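Local coordinates for NADPH-quinone reductase (Pediococcus pentosaceus ATCC 25745, PDB 3HA2), which probably reduces quinones with electrons from NAD(P)H by way of a bound FMN, this chain being its flavodoxin-like domain, at residues 4-9 against 43-48; 18-23 against 144-149; 29-34 against 163-168. All coordinates share one frame; numbering follows the deposited sequence.

Overall arrangement
From the N terminus the chain runs through strand 3-7, helix 18-25, strand 31-35 and helix 42-50, and each takes part in a contact. Interaction 1 closes the shortest loop, pinning helix 42-50 on strand 3-7 across 34 residues. Interactions 2 and 3 each span well over a hundred residues: helix 18-25 meets the loop before helix 150-165, and strand 31-35 meets that helix's last turn. The segments of all three interactions alternate along the chain, so every pair crosses and none nests. Interactions 1 and 3 share the sheet, Ile5 and Thr32 being backbone partners, but use its opposite faces; Trp33 of interaction 3 packs on Lys22 of interaction 2, on the face that helices 18-25 and 150-165 cover.

Interaction 1. Residues 4-9 against 43-48; sequences LIIVAH and EQEQSL
Leu4 extends its CG anti to the backbone N (chi1 177°) while Leu48 turns its own CG anti to the carbonyl carbon (chi1 -70°), and the two side chains meet at about a right angle. A single methyl does the touching: Leu4 CD2 lies 3.8 Å from Leu48 CB, against the root of the helix residue rather than its branched end. The same methyl lies just as near the Leu48 carbonyl carbon; leucine, branched at CG, carries its methyls far enough from the strand for CD2 to reach the helix backbone. Two residues along, on the same face of the strand, Ile6 makes a looser approach. Its CD1 stands 4.5 Å from Glu45 OE1, so the hydrocarbon borders a carboxylate whose bent chain leads it off the helix toward the strand. Isoleucine, branched at CB, suits a strand, and here its longer branch leads toward the helix. The buried Glu45 carboxylate needs polar company in this apolar setting, and finds it for both oxygens: OE2 is hydrogen-bonded to His34 NE2 and OE1 to Trp73 NE1. Those two bonds hold the group against rotation beside Ile6. In the flavodoxin-like fold, helix 42-50 belongs to the beta-alpha-beta crossover from strand 31-35 to strand 54-60, passing over the intervening strand 3-7; helix 68-77, through Trp73 and Val77, closes in beside Glu45 and Ile6.

Interaction 2. Residues 18-23 against 144-149; sequences QPFFKA and QFLYLE
Phe20 and Phe21, successive residues of helix 18-25, close with Phe145 into an aromatic cluster on one flank of the flavodoxin-like fold. Phe20 comes first. Phe145 presents an edge to its face in a T-shaped pair, centroids 5.1 Å apart and planes at 65°; the nearest atoms are Phe145 CE2 and Phe20 CG, at 3.6 Å. Farther round the Phe20 ring, CE2 meets the methyl CD2 of Leu146 at 3.9 Å, where the cluster gives way to the surface. Phe21 has the reverse role: its edge points at the face of Phe145, with CE2 over the ring centre and planes at 55°. Phe145 thus offers an edge to one ring and a face to the other, a double role that suits a flat aromatic side chain. Were Phe145 cut back to an alanine, Phe20 would probably lose the ring edge over its face and Phe21 one of its two ring partners, opening a gap between helix 18-25 and the loop. Behind the cluster, helix 150-165 packs Leu156 on both Phe21 and Phe145, and Tyr160 meets Phe21 edge-to-face. A chi1 of 179° swings the Phe145 ring away from its backbone N and out from the loop, until CD1 lies 4.0 Å from Phe21 CZ.

Interaction 3. Residues 29-34 against 163-168; sequences SNVTWH and YATNVG
The last turn of helix 150-165, the closing helix of the flavodoxin-like fold, rests on the start of edge strand 31-35 through Val31, Ala164 and Thr165. The approach is close, with the CA atoms of Val31 and Ala164 7.1 Å apart, and it is made by small groups: one valine methyl meets a threonine methyl, a helix carbonyl and an alanine methyl. Val31 holds CG1 anti to its backbone N (chi1 178°), which leaves CG2 anti to the carbonyl carbon and directed at the helix. That CG2 touches Thr165 CG2 at 3.7 Å, the two side chains crossing at about a right angle. It also lies 4.1 Å from the carbonyl oxygen Ala164 O, a loose contact; this oxygen has its polar partner in Thr3 OG1. Valine suits the strand because branching at CB matches an extended backbone and supplies two methyls for two neighbours: CG2 serves the helix, while CG1 packs on Ile5 of the adjoining strand 3-7. Ala164, buried under the sheet edge, has a side chain short enough to let the helix backbone come near.

Thr165 works at both ends of its branch. Its OG1 sits between the backbone N and the carbonyl carbon (chi1 67°), where it bonds back to Gln161 O one turn earlier; this polar link turns the hydroxyl to the helix's own backbone and leaves the methyl for Val31. The chain departs from helical geometry at Asn166, whose carbonyl oxygen bonds Arg54 NH2. From the helix, Ala164 CB completes the contact, 4.3 Å from Val31 CG2.

Interaction 1. Residues 4-9 against 43-48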
ATOM      1  N   LEU A   4      19.334  -9.691  -0.140  1.00 21.30           N
ATOM      2  CA  LEU A   4      18.532  -9.692  -1.345  1.00 20.70           C
ATOM      3  C   LEU A   4      17.883  -8.324  -1.480  1.00 21.38           C
ATOM      4  O   LEU A   4      17.170  -7.877  -0.578  1.00 21.43           O
ATOM      5  CB  LEU A   4      17.422 -10.770  -1.234  1.00 20.69           C
ATOM      6  CG  LEU A   4      16.424 -10.886  -2.391  1.00 20.06           C
ATOM      7  CD1 LEU A   4      17.125 -11.219  -3.726  1.00 21.00           C
ATOM      8  CD2 LEU A   4      15.355 -11.936  -2.060  1.00 19.93           C
ATOM      9  N   ILE A   5      18.127  -7.664  -2.610  1.00 21.33           N
ATOM     10  CA  ILE A   5      17.503  -6.375  -2.880  1.00 21.76           C
ATOM     11  C   ILE A   5      16.416  -6.561  -3.940  1.00 21.86           C
ATOM     12  O   ILE A   5      16.709  -6.850  -5.102  1.00 22.27           O
ATOM     13  CB  ILE A   5      18.537  -5.318  -3.294  1.00 22.36           C
ATOM     14  CG1 ILE A   5      19.666  -5.236  -2.244  1.00 21.51           C
ATOM     15  CG2 ILE A   5      17.862  -3.935  -3.456  1.00 21.61           C
ATOM     16  CD1 ILE A   5      20.802  -4.348  -2.695  1.00 25.13           C
ATOM     17  N   ILE A   6      15.163  -6.412  -3.504  1.00 21.62           N
ATOM     18  CA  ILE A   6      13.997  -6.489  -4.391  1.00 22.42           C
ATOM     19  C   ILE A   6      13.770  -5.100  -4.975  1.00 23.09           C
ATOM     20  O   ILE A   6      13.351  -4.173  -4.267  1.00 22.84           O
ATOM     21  CB  ILE A   6      12.705  -6.890  -3.632  1.00 22.18           C
ATOM     22  CG1 ILE A   6      12.892  -8.193  -2.840  1.00 22.78           C
ATOM     23  CG2 ILE A   6      11.515  -6.990  -4.619  1.00 23.52           C
ATOM     24  CD1 ILE A   6      13.318  -9.381  -3.685  1.00 25.27           C
ATOM     25  N   VAL A   7      14.082  -4.968  -6.253  1.00 23.66           N
ATOM     26  CA  VAL A   7      14.065  -3.675  -6.929  1.00 24.66           C
ATOM     27  C   VAL A   7      12.740  -3.554  -7.653  1.00 25.59           C
ATOM     28  O   VAL A   7      12.537  -4.163  -8.713  1.00 24.17           O
ATOM     29  CB  VAL A   7      15.255  -3.537  -7.901  1.00 24.63           C
ATOM     30  CG1 VAL A   7      15.255  -2.169  -8.603  1.00 24.89           C
ATOM     31  CG2 VAL A   7      16.554  -3.737  -7.148  1.00 26.05           C
ATOM     32  N   ALA A   8      11.838  -2.781  -7.058  1.00 27.34           N
ATOM     33  CA  ALA A   8      10.471  -2.671  -7.543  1.00 30.36           C
ATOM     34  C   ALA A   8      10.211  -1.307  -8.149  1.00 32.74           C
ATOM     35  O   ALA A   8       9.239  -0.649  -7.799  1.00 34.47           O
ATOM     36  CB  ALA A   8       9.468  -2.958  -6.421  1.00 29.46           C
ATOM     37  N   HIS A   9      11.109  -0.853  -9.014  1.00 36.15           N
ATOM     38  CA  HIS A   9      10.822   0.338  -9.808  1.00 38.79           C
ATOM     39  C   HIS A   9      10.030  -0.149 -11.013  1.00 40.25           C
ATOM     40  O   HIS A   9      10.477  -1.076 -11.696  1.00 40.80           O
ATOM     41  CB  HIS A   9      12.094   1.044 -10.234  1.00 39.01           C
ATOM     42  CG  HIS A   9      11.847   2.368 -10.884  1.00 41.58           C
ATOM     43  ND1 HIS A   9      12.129   3.565 -10.260  1.00 43.90           N
ATOM     44  CD2 HIS A   9      11.333   2.685 -12.096  1.00 44.16           C
ATOM     45  CE1 HIS A   9      11.801   4.562 -11.063  1.00 44.76           C
ATOM     46  NE2 HIS A   9      11.323   4.057 -12.186  1.00 44.81           N
ATOM     47  N   GLU A  43       7.552 -19.478  -6.730  1.00 22.52           N
ATOM     48  CA  GLU A  43       8.555 -20.442  -6.249  1.00 24.13           C
ATOM     49  C   GLU A  43       9.988 -19.894  -6.303  1.00 23.36           C
ATOM     50  O   GLU A  43      10.739 -20.041  -5.335  1.00 23.31           O
ATOM     51  CB  GLU A  43       8.424 -21.773  -7.001  1.00 24.23           C
ATOM     52  CG  GLU A  43       9.351 -22.881  -6.490  1.00 27.40           C
ATOM     53  CD  GLU A  43       9.172 -24.196  -7.233  1.00 28.55           C
ATOM     54  OE1 GLU A  43       8.459 -24.233  -8.273  1.00 34.31           O
ATOM     55  OE2 GLU A  43       9.753 -25.216  -6.778  1.00 34.47           O
ATOM     56  N   GLN A  44      10.363 -19.261  -7.414  1.00 23.01           N
ATOM     57  CA  GLN A  44      11.688 -18.641  -7.536  1.00 23.43           C
ATOM     58  C   GLN A  44      11.881 -17.498  -6.545  1.00 22.65           C
ATOM     59  O   GLN A  44      12.949 -17.392  -5.942  1.00 22.20           O
ATOM     60  CB  GLN A  44      12.008 -18.196  -8.973  1.00 24.11           C
ATOM     61  CG  GLN A  44      13.167 -17.153  -9.116  1.00 28.09           C
ATOM     62  CD  GLN A  44      14.598 -17.654  -8.785  1.00 34.04           C
ATOM     63  OE1 GLN A  44      14.845 -18.342  -7.775  1.00 34.74           O
ATOM     64  NE2 GLN A  44      15.560 -17.255  -9.629  1.00 35.23           N
ATOM     65  N   GLU A  45      10.857 -16.656  -6.378  1.00 21.40           N
ATOM     66  CA  GLU A  45      10.910 -15.569  -5.407  1.00 21.01           C
ATOM     67  C   GLU A  45      11.034 -16.106  -3.976  1.00 20.87           C
ATOM     68  O   GLU A  45      11.839 -15.600  -3.173  1.00 20.57           O
ATOM     69  CB  GLU A  45       9.682 -14.650  -5.538  1.00 20.84           C
ATOM     70  CG  GLU A  45       9.533 -13.968  -6.916  1.00 20.66           C
ATOM     71  CD  GLU A  45      10.669 -12.990  -7.238  1.00 22.61           C
ATOM     72  OE1 GLU A  45      11.098 -12.248  -6.325  1.00 21.92           O
ATOM     73  OE2 GLU A  45      11.121 -12.959  -8.413  1.00 23.28           O
ATOM     74  N   GLN A  46      10.250 -17.138  -3.656  1.00 20.60           N
ATOM     75  CA  GLN A  46      10.346 -17.760  -2.329  1.00 20.54           C
ATOM     76  C   GLN A  46      11.724 -18.362  -2.108  1.00 20.92           C
ATOM     77  O   GLN A  46      12.288 -18.247  -1.017  1.00 20.42           O
ATOM     78  CB  GLN A  46       9.252 -18.813  -2.134  1.00 21.13           C
ATOM     79  CG  GLN A  46       7.910 -18.164  -1.820  1.00 20.26           C
ATOM     80  CD  GLN A  46       6.786 -19.171  -1.677  1.00 22.63           C
ATOM     81  OE1 GLN A  46       6.993 -20.362  -1.845  1.00 20.64           O
ATOM     82  NE2 GLN A  46       5.579 -18.683  -1.398  1.00 22.45           N
ATOM     83  N   SER A  47      12.267 -18.987  -3.153  1.00 21.35           N
ATOM     84  CA  SER A  47      13.608 -19.549  -3.085  1.00 22.37           C
ATOM     85  C   SER A  47      14.644 -18.485  -2.740  1.00 22.03           C
ATOM     86  O   SER A  47      15.506 -18.715  -1.895  1.00 21.74           O
ATOM     87  CB  SER A  47      13.996 -20.220  -4.392  1.00 23.04           C
ATOM     88  OG  SER A  47      15.257 -20.843  -4.228  1.00 26.21           O
ATOM     89  N   LEU A  48      14.563 -17.332  -3.402  1.00 21.39           N
ATOM     90  CA  LEU A  48      15.511 -16.245  -3.130  1.00 21.36           C
ATOM     91  C   LEU A  48      15.387 -15.736  -1.699  1.00 21.85           C
ATOM     92  O   LEU A  48      16.393 -15.481  -1.032  1.00 22.13           O
ATOM     93  CB  LEU A  48      15.318 -15.099  -4.129  1.00 21.91           C
ATOM     94  CG  LEU A  48      15.752 -15.387  -5.569  1.00 22.36           C
ATOM     95  CD1 LEU A  48      15.372 -14.197  -6.450  1.00 22.04           C
ATOM     96  CD2 LEU A  48      17.262 -15.641  -5.647  1.00 23.01           C
TER

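Interaction 2. Residues 18-23 against 144-149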
ATOM      1  N   GLN A  18      18.145   4.363 -10.386  1.00 33.11           N
ATOM      2  CA  GLN A  18      18.496   2.980 -10.056  1.00 32.34           C
ATOM      3  C   GLN A  18      19.862   2.470 -10.536  1.00 32.17           C
ATOM      4  O   GLN A  18      20.520   1.733  -9.792  1.00 31.95           O
ATOM      5  CB  GLN A  18      17.352   2.034 -10.436  1.00 32.06           C
ATOM      6  CG  GLN A  18      16.107   2.316  -9.616  1.00 32.36           C
ATOM      7  CD  GLN A  18      16.412   2.335  -8.135  1.00 34.57           C
ATOM      8  OE1 GLN A  18      16.612   1.290  -7.532  1.00 32.42           O
ATOM      9  NE2 GLN A  18      16.473   3.536  -7.545  1.00 34.54           N
ATOM     10  N   PRO A  19      20.326   2.885 -11.742  1.00 32.06           N
ATOM     11  CA  PRO A  19      21.689   2.484 -12.071  1.00 31.69           C
ATOM     12  C   PRO A  19      22.742   2.922 -11.046  1.00 31.09           C
ATOM     13  O   PRO A  19      23.752   2.231 -10.888  1.00 30.74           O
ATOM     14  CB  PRO A  19      21.948   3.160 -13.427  1.00 31.98           C
ATOM     15  CG  PRO A  19      20.588   3.370 -14.002  1.00 32.22           C
ATOM     16  CD  PRO A  19      19.717   3.672 -12.836  1.00 32.18           C
ATOM     17  N   PHE A  20      22.519   4.053 -10.372  1.00 30.52           N
ATOM     18  CA  PHE A  20      23.470   4.541  -9.354  1.00 30.02           C
ATOM     19  C   PHE A  20      23.559   3.531  -8.208  1.00 28.83           C
ATOM     20  O   PHE A  20      24.639   3.252  -7.693  1.00 27.32           O
ATOM     21  CB  PHE A  20      23.024   5.886  -8.756  1.00 31.08           C
ATOM     22  CG  PHE A  20      23.240   7.077  -9.652  1.00 32.79           C
ATOM     23  CD1 PHE A  20      24.410   7.823  -9.567  1.00 35.29           C
ATOM     24  CD2 PHE A  20      22.241   7.494 -10.532  1.00 34.33           C
ATOM     25  CE1 PHE A  20      24.615   8.945 -10.376  1.00 35.95           C
ATOM     26  CE2 PHE A  20      22.427   8.618 -11.339  1.00 34.13           C
ATOM     27  CZ  PHE A  20      23.621   9.344 -11.263  1.00 35.38           C
ATOM     28  N   PHE A  21      22.398   3.026  -7.796  1.00 27.73           N
ATOM     29  CA  PHE A  21      22.295   2.100  -6.669  1.00 27.35           C
ATOM     30  C   PHE A  21      22.837   0.716  -7.045  1.00 26.92           C
ATOM     31  O   PHE A  21      23.557   0.085  -6.270  1.00 25.82           O
ATOM     32  CB  PHE A  21      20.847   2.058  -6.171  1.00 27.76           C
ATOM     33  CG  PHE A  21      20.438   3.317  -5.446  1.00 28.31           C
ATOM     34  CD1 PHE A  21      20.494   3.378  -4.062  1.00 29.82           C
ATOM     35  CD2 PHE A  21      20.065   4.459  -6.150  1.00 31.51           C
ATOM     36  CE1 PHE A  21      20.158   4.544  -3.377  1.00 29.99           C
ATOM     37  CE2 PHE A  21      19.727   5.633  -5.479  1.00 30.91           C
ATOM     38  CZ  PHE A  21      19.770   5.670  -4.087  1.00 31.28           C
ATOM     39  N   LYS A  22      22.522   0.270  -8.255  1.00 26.76           N
ATOM     40  CA  LYS A  22      23.023  -1.008  -8.733  1.00 27.23           C
ATOM     41  C   LYS A  22      24.545  -0.929  -8.766  1.00 27.04           C
ATOM     42  O   LYS A  22      25.232  -1.812  -8.240  1.00 26.85           O
ATOM     43  CB  LYS A  22      22.432  -1.335 -10.116  1.00 27.29           C
ATOM     44  CG  LYS A  22      22.836  -2.682 -10.728  1.00 28.23           C
ATOM     45  CD  LYS A  22      22.360  -2.739 -12.191  1.00 29.12           C
ATOM     46  CE  LYS A  22      22.311  -4.135 -12.779  1.00 33.18           C
ATOM     47  NZ  LYS A  22      23.616  -4.851 -12.723  1.00 35.27           N
ATOM     48  N   ALA A  23      25.080   0.149  -9.345  1.00 27.13           N
ATOM     49  CA  ALA A  23      26.529   0.291  -9.452  1.00 27.55           C
ATOM     50  C   ALA A  23      27.198   0.294  -8.079  1.00 27.59           C
ATOM     51  O   ALA A  23      28.319  -0.183  -7.939  1.00 27.12           O
ATOM     52  CB  ALA A  23      26.912   1.550 -10.243  1.00 27.87           C
ATOM     53  N   GLN A 144      14.764  13.086  -3.504  1.00 24.58           N
ATOM     54  CA  GLN A 144      15.240  13.914  -4.646  1.00 25.30           C
ATOM     55  C   GLN A 144      16.669  13.569  -5.048  1.00 24.99           C
ATOM     56  O   GLN A 144      17.500  14.452  -5.293  1.00 25.43           O
ATOM     57  CB  GLN A 144      15.081  15.409  -4.353  1.00 25.45           C
ATOM     58  CG  GLN A 144      13.618  15.818  -4.100  1.00 26.02           C
ATOM     59  CD  GLN A 144      13.434  17.308  -3.807  1.00 26.60           C
ATOM     60  OE1 GLN A 144      14.290  17.963  -3.218  1.00 27.40           O
ATOM     61  NE2 GLN A 144      12.297  17.844  -4.232  1.00 29.17           N
ATOM     62  N   PHE A 145      16.943  12.267  -5.143  1.00 25.17           N
ATOM     63  CA  PHE A 145      18.308  11.811  -5.369  1.00 24.24           C
ATOM     64  C   PHE A 145      18.981  12.506  -6.543  1.00 24.44           C
ATOM     65  O   PHE A 145      20.139  12.909  -6.441  1.00 24.51           O
ATOM     66  CB  PHE A 145      18.381  10.305  -5.589  1.00 24.99           C
ATOM     67  CG  PHE A 145      19.772   9.819  -5.846  1.00 23.58           C
ATOM     68  CD1 PHE A 145      20.635   9.546  -4.785  1.00 24.88           C
ATOM     69  CD2 PHE A 145      20.238   9.672  -7.142  1.00 25.77           C
ATOM     70  CE1 PHE A 145      21.940   9.107  -5.025  1.00 24.01           C
ATOM     71  CE2 PHE A 145      21.549   9.257  -7.389  1.00 25.74           C
ATOM     72  CZ  PHE A 145      22.400   8.976  -6.322  1.00 24.65           C
ATOM     73  N   LEU A 146      18.265  12.628  -7.655  1.00 24.21           N
ATOM     74  CA  LEU A 146      18.876  13.178  -8.878  1.00 24.91           C
ATOM     75  C   LEU A 146      19.186  14.665  -8.783  1.00 24.49           C
ATOM     76  O   LEU A 146      19.976  15.168  -9.575  1.00 24.58           O
ATOM     77  CB  LEU A 146      17.994  12.924 -10.113  1.00 25.24           C
ATOM     78  CG  LEU A 146      17.918  11.488 -10.633  1.00 27.22           C
ATOM     79  CD1 LEU A 146      16.908  11.441 -11.769  1.00 30.61           C
ATOM     80  CD2 LEU A 146      19.286  10.975 -11.088  1.00 27.19           C
ATOM     81  N   TYR A 147      18.550  15.346  -7.828  1.00 24.69           N
ATOM     82  CA  TYR A 147      18.738  16.790  -7.629  1.00 24.55           C
ATOM     83  C   TYR A 147      19.905  17.103  -6.691  1.00 24.67           C
ATOM     84  O   TYR A 147      20.415  18.228  -6.685  1.00 24.59           O
ATOM     85  CB  TYR A 147      17.437  17.452  -7.124  1.00 24.18           C
ATOM     86  CG  TYR A 147      17.627  18.922  -6.829  1.00 23.81           C
ATOM     87  CD1 TYR A 147      17.803  19.834  -7.871  1.00 23.97           C
ATOM     88  CD2 TYR A 147      17.710  19.395  -5.508  1.00 23.58           C
ATOM     89  CE1 TYR A 147      18.025  21.178  -7.622  1.00 22.61           C
ATOM     90  CE2 TYR A 147      17.952  20.746  -5.247  1.00 22.82           C
ATOM     91  CZ  TYR A 147      18.095  21.627  -6.312  1.00 23.12           C
ATOM     92  OH  TYR A 147      18.340  22.955  -6.079  1.00 22.94           O
ATOM     93  N   LEU A 148      20.341  16.112  -5.912  1.00 25.07           N
ATOM     94  CA  LEU A 148      21.384  16.326  -4.901  1.00 26.56           C
ATOM     95  C   LEU A 148      22.703  16.675  -5.562  1.00 27.26           C
ATOM     96  O   LEU A 148      22.986  16.183  -6.654  1.00 27.52           O
ATOM     97  CB  LEU A 148      21.578  15.070  -4.045  1.00 26.20           C
ATOM     98  CG  LEU A 148      20.399  14.466  -3.288  1.00 27.58           C
ATOM     99  CD1 LEU A 148      20.862  13.162  -2.629  1.00 28.15           C
ATOM    100  CD2 LEU A 148      19.835  15.432  -2.255  1.00 30.10           C
ATOM    101  N   GLU A 149      23.511  17.505  -4.899  1.00 27.92           N
ATOM    102  CA  GLU A 149      24.873  17.774  -5.359  1.00 29.31           C
ATOM    103  C   GLU A 149      25.647  16.470  -5.437  1.00 29.65           C
ATOM    104  O   GLU A 149      25.388  15.553  -4.644  1.00 29.38           O
ATOM    105  CB  GLU A 149      25.600  18.751  -4.423  1.00 29.55           C
ATOM    106  CG  GLU A 149      24.971  20.123  -4.387  1.00 31.64           C
ATOM    107  CD  GLU A 149      25.912  21.197  -3.867  1.00 35.84           C
ATOM    108  OE1 GLU A 149      27.014  21.370  -4.441  1.00 37.87           O
ATOM    109  OE2 GLU A 149      25.521  21.888  -2.899  1.00 37.76           O
TER

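Interaction 3. Residues 29-34 against 163-168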
ATOM      1  N   SER A  29      29.695  -9.452  -3.508  1.00 27.77           N
ATOM      2  CA  SER A  29      29.190 -10.711  -4.052  1.00 26.61           C
ATOM      3  C   SER A  29      28.076 -11.348  -3.204  1.00 25.86           C
ATOM      4  O   SER A  29      27.332 -12.199  -3.694  1.00 25.41           O
ATOM      5  CB  SER A  29      30.332 -11.700  -4.315  1.00 27.03           C
ATOM      6  OG  SER A  29      30.904 -12.144  -3.101  1.00 27.78           O
ATOM      7  N   ASN A  30      27.950 -10.924  -1.951  1.00 24.61           N
ATOM      8  CA  ASN A  30      26.877 -11.417  -1.076  1.00 24.10           C
ATOM      9  C   ASN A  30      25.557 -10.640  -1.216  1.00 23.31           C
ATOM     10  O   ASN A  30      24.541 -11.002  -0.593  1.00 22.31           O
ATOM     11  CB  ASN A  30      27.339 -11.448   0.383  1.00 24.45           C
ATOM     12  CG  ASN A  30      27.715 -10.074   0.915  1.00 25.97           C
ATOM     13  OD1 ASN A  30      28.180  -9.203   0.175  1.00 27.39           O
ATOM     14  ND2 ASN A  30      27.502  -9.871   2.216  1.00 28.24           N
ATOM     15  N   VAL A  31      25.582  -9.577  -2.027  1.00 22.67           N
ATOM     16  CA  VAL A  31      24.379  -8.780  -2.321  1.00 22.27           C
ATOM     17  C   VAL A  31      23.806  -9.166  -3.685  1.00 22.51           C
ATOM     18  O   VAL A  31      24.529  -9.153  -4.684  1.00 21.89           O
ATOM     19  CB  VAL A  31      24.675  -7.263  -2.314  1.00 22.64           C
ATOM     20  CG1 VAL A  31      23.432  -6.493  -2.675  1.00 22.62           C
ATOM     21  CG2 VAL A  31      25.168  -6.811  -0.950  1.00 21.85           C
ATOM     22  N   THR A  32      22.517  -9.517  -3.711  1.00 22.18           N
ATOM     23  CA  THR A  32      21.813  -9.922  -4.934  1.00 22.17           C
ATOM     24  C   THR A  32      20.861  -8.813  -5.374  1.00 22.67           C
ATOM     25  O   THR A  32      19.905  -8.470  -4.651  1.00 22.54           O
ATOM     26  CB  THR A  32      21.027 -11.264  -4.731  1.00 22.54           C
ATOM     27  OG1 THR A  32      21.946 -12.322  -4.446  1.00 22.15           O
ATOM     28  CG2 THR A  32      20.217 -11.664  -5.990  1.00 22.51           C
ATOM     29  N   TRP A  33      21.149  -8.232  -6.540  1.00 22.29           N
ATOM     30  CA  TRP A  33      20.297  -7.206  -7.128  1.00 22.79           C
ATOM     31  C   TRP A  33      19.196  -7.900  -7.948  1.00 22.79           C
ATOM     32  O   TRP A  33      19.471  -8.508  -8.981  1.00 22.79           O
ATOM     33  CB  TRP A  33      21.165  -6.270  -7.986  1.00 23.27           C
ATOM     34  CG  TRP A  33      20.430  -5.208  -8.752  1.00 23.27           C
ATOM     35  CD1 TRP A  33      19.973  -5.296 -10.045  1.00 24.48           C
ATOM     36  CD2 TRP A  33      20.095  -3.894  -8.294  1.00 23.35           C
ATOM     37  NE1 TRP A  33      19.357  -4.117 -10.408  1.00 23.90           N
ATOM     38  CE2 TRP A  33      19.422  -3.239  -9.356  1.00 24.19           C
ATOM     39  CE3 TRP A  33      20.287  -3.206  -7.084  1.00 24.04           C
ATOM     40  CZ2 TRP A  33      18.939  -1.924  -9.247  1.00 24.13           C
ATOM     41  CZ3 TRP A  33      19.810  -1.900  -6.973  1.00 24.40           C
ATOM     42  CH2 TRP A  33      19.139  -1.271  -8.057  1.00 24.91           C
ATOM     43  N   HIS A  34      17.959  -7.822  -7.466  1.00 22.64           N
ATOM     44  CA  HIS A  34      16.863  -8.614  -8.026  1.00 22.83           C
ATOM     45  C   HIS A  34      15.712  -7.752  -8.512  1.00 23.43           C
ATOM     46  O   HIS A  34      14.801  -7.433  -7.738  1.00 23.15           O
ATOM     47  CB  HIS A  34      16.350  -9.652  -7.028  1.00 22.40           C
ATOM     48  CG  HIS A  34      15.340 -10.591  -7.615  1.00 22.66           C
ATOM     49  ND1 HIS A  34      15.647 -11.473  -8.632  1.00 21.75           N
ATOM     50  CD2 HIS A  34      14.023 -10.764  -7.352  1.00 23.55           C
ATOM     51  CE1 HIS A  34      14.567 -12.164  -8.955  1.00 22.47           C
ATOM     52  NE2 HIS A  34      13.569 -11.758  -8.191  1.00 22.21           N
ATOM     53  N   TYR A 163      23.861   0.011   4.377  1.00 25.92           N
ATOM     54  CA  TYR A 163      22.505  -0.502   4.577  1.00 26.20           C
ATOM     55  C   TYR A 163      22.384  -1.930   4.050  1.00 26.83           C
ATOM     56  O   TYR A 163      21.793  -2.788   4.697  1.00 26.82           O
ATOM     57  CB  TYR A 163      21.489   0.431   3.910  1.00 25.16           C
ATOM     58  CG  TYR A 163      20.060   0.258   4.414  1.00 24.48           C
ATOM     59  CD1 TYR A 163      19.711   0.628   5.718  1.00 24.78           C
ATOM     60  CD2 TYR A 163      19.059  -0.278   3.584  1.00 24.66           C
ATOM     61  CE1 TYR A 163      18.392   0.471   6.193  1.00 24.38           C
ATOM     62  CE2 TYR A 163      17.733  -0.429   4.054  1.00 22.64           C
ATOM     63  CZ  TYR A 163      17.420  -0.052   5.354  1.00 23.63           C
ATOM     64  OH  TYR A 163      16.126  -0.214   5.819  1.00 22.25           O
ATOM     65  N   ALA A 164      22.991  -2.183   2.891  1.00 27.61           N
ATOM     66  CA  ALA A 164      22.969  -3.491   2.253  1.00 29.24           C
ATOM     67  C   ALA A 164      23.944  -4.512   2.846  1.00 30.52           C
ATOM     68  O   ALA A 164      23.736  -5.711   2.698  1.00 30.80           O
ATOM     69  CB  ALA A 164      23.219  -3.343   0.746  1.00 29.14           C
ATOM     70  N   THR A 165      25.014  -4.060   3.500  1.00 32.27           N
ATOM     71  CA  THR A 165      26.104  -4.987   3.856  1.00 33.95           C
ATOM     72  C   THR A 165      26.546  -4.954   5.316  1.00 35.62           C
ATOM     73  O   THR A 165      27.073  -5.948   5.821  1.00 35.61           O
ATOM     74  CB  THR A 165      27.380  -4.753   3.003  1.00 34.04           C
ATOM     75  OG1 THR A 165      27.940  -3.474   3.329  1.00 34.19           O
ATOM     76  CG2 THR A 165      27.082  -4.804   1.518  1.00 34.03           C
ATOM     77  N   ASN A 166      26.391  -3.807   5.976  1.00 37.46           N
ATOM     78  CA  ASN A 166      26.826  -3.692   7.365  1.00 39.80           C
ATOM     79  C   ASN A 166      26.079  -4.711   8.207  1.00 40.90           C
ATOM     80  O   ASN A 166      24.861  -4.604   8.422  1.00 40.81           O
ATOM     81  CB  ASN A 166      26.648  -2.274   7.912  1.00 40.08           C
ATOM     82  CG  ASN A 166      26.991  -2.173   9.387  1.00 41.91           C
ATOM     83  OD1 ASN A 166      28.144  -2.343   9.782  1.00 44.50           O
ATOM     84  ND2 ASN A 166      25.986  -1.887  10.210  1.00 44.49           N
ATOM     85  N   VAL A 167      26.821  -5.723   8.643  1.00 42.50           N
ATOM     86  CA  VAL A 167      26.243  -6.840   9.380  1.00 44.07           C
ATOM     87  C   VAL A 167      25.620  -6.349  10.689  1.00 44.84           C
ATOM     88  O   VAL A 167      24.516  -6.764  11.039  1.00 45.49           O
ATOM     89  CB  VAL A 167      27.277  -8.002   9.582  1.00 44.16           C
ATOM     90  CG1 VAL A 167      28.562  -7.502  10.259  1.00 44.67           C
ATOM     91  CG2 VAL A 167      26.661  -9.180  10.345  1.00 44.06           C
ATOM     92  N   GLY A 168      26.310  -5.425  11.361  1.00 45.56           N
ATOM     93  CA  GLY A 168      25.901  -4.852  12.655  1.00 46.13           C
ATOM     94  C   GLY A 168      24.429  -4.955  13.018  1.00 46.68           C
ATOM     95  O   GLY A 168      23.964  -5.997  13.492  1.00 47.15           O
TER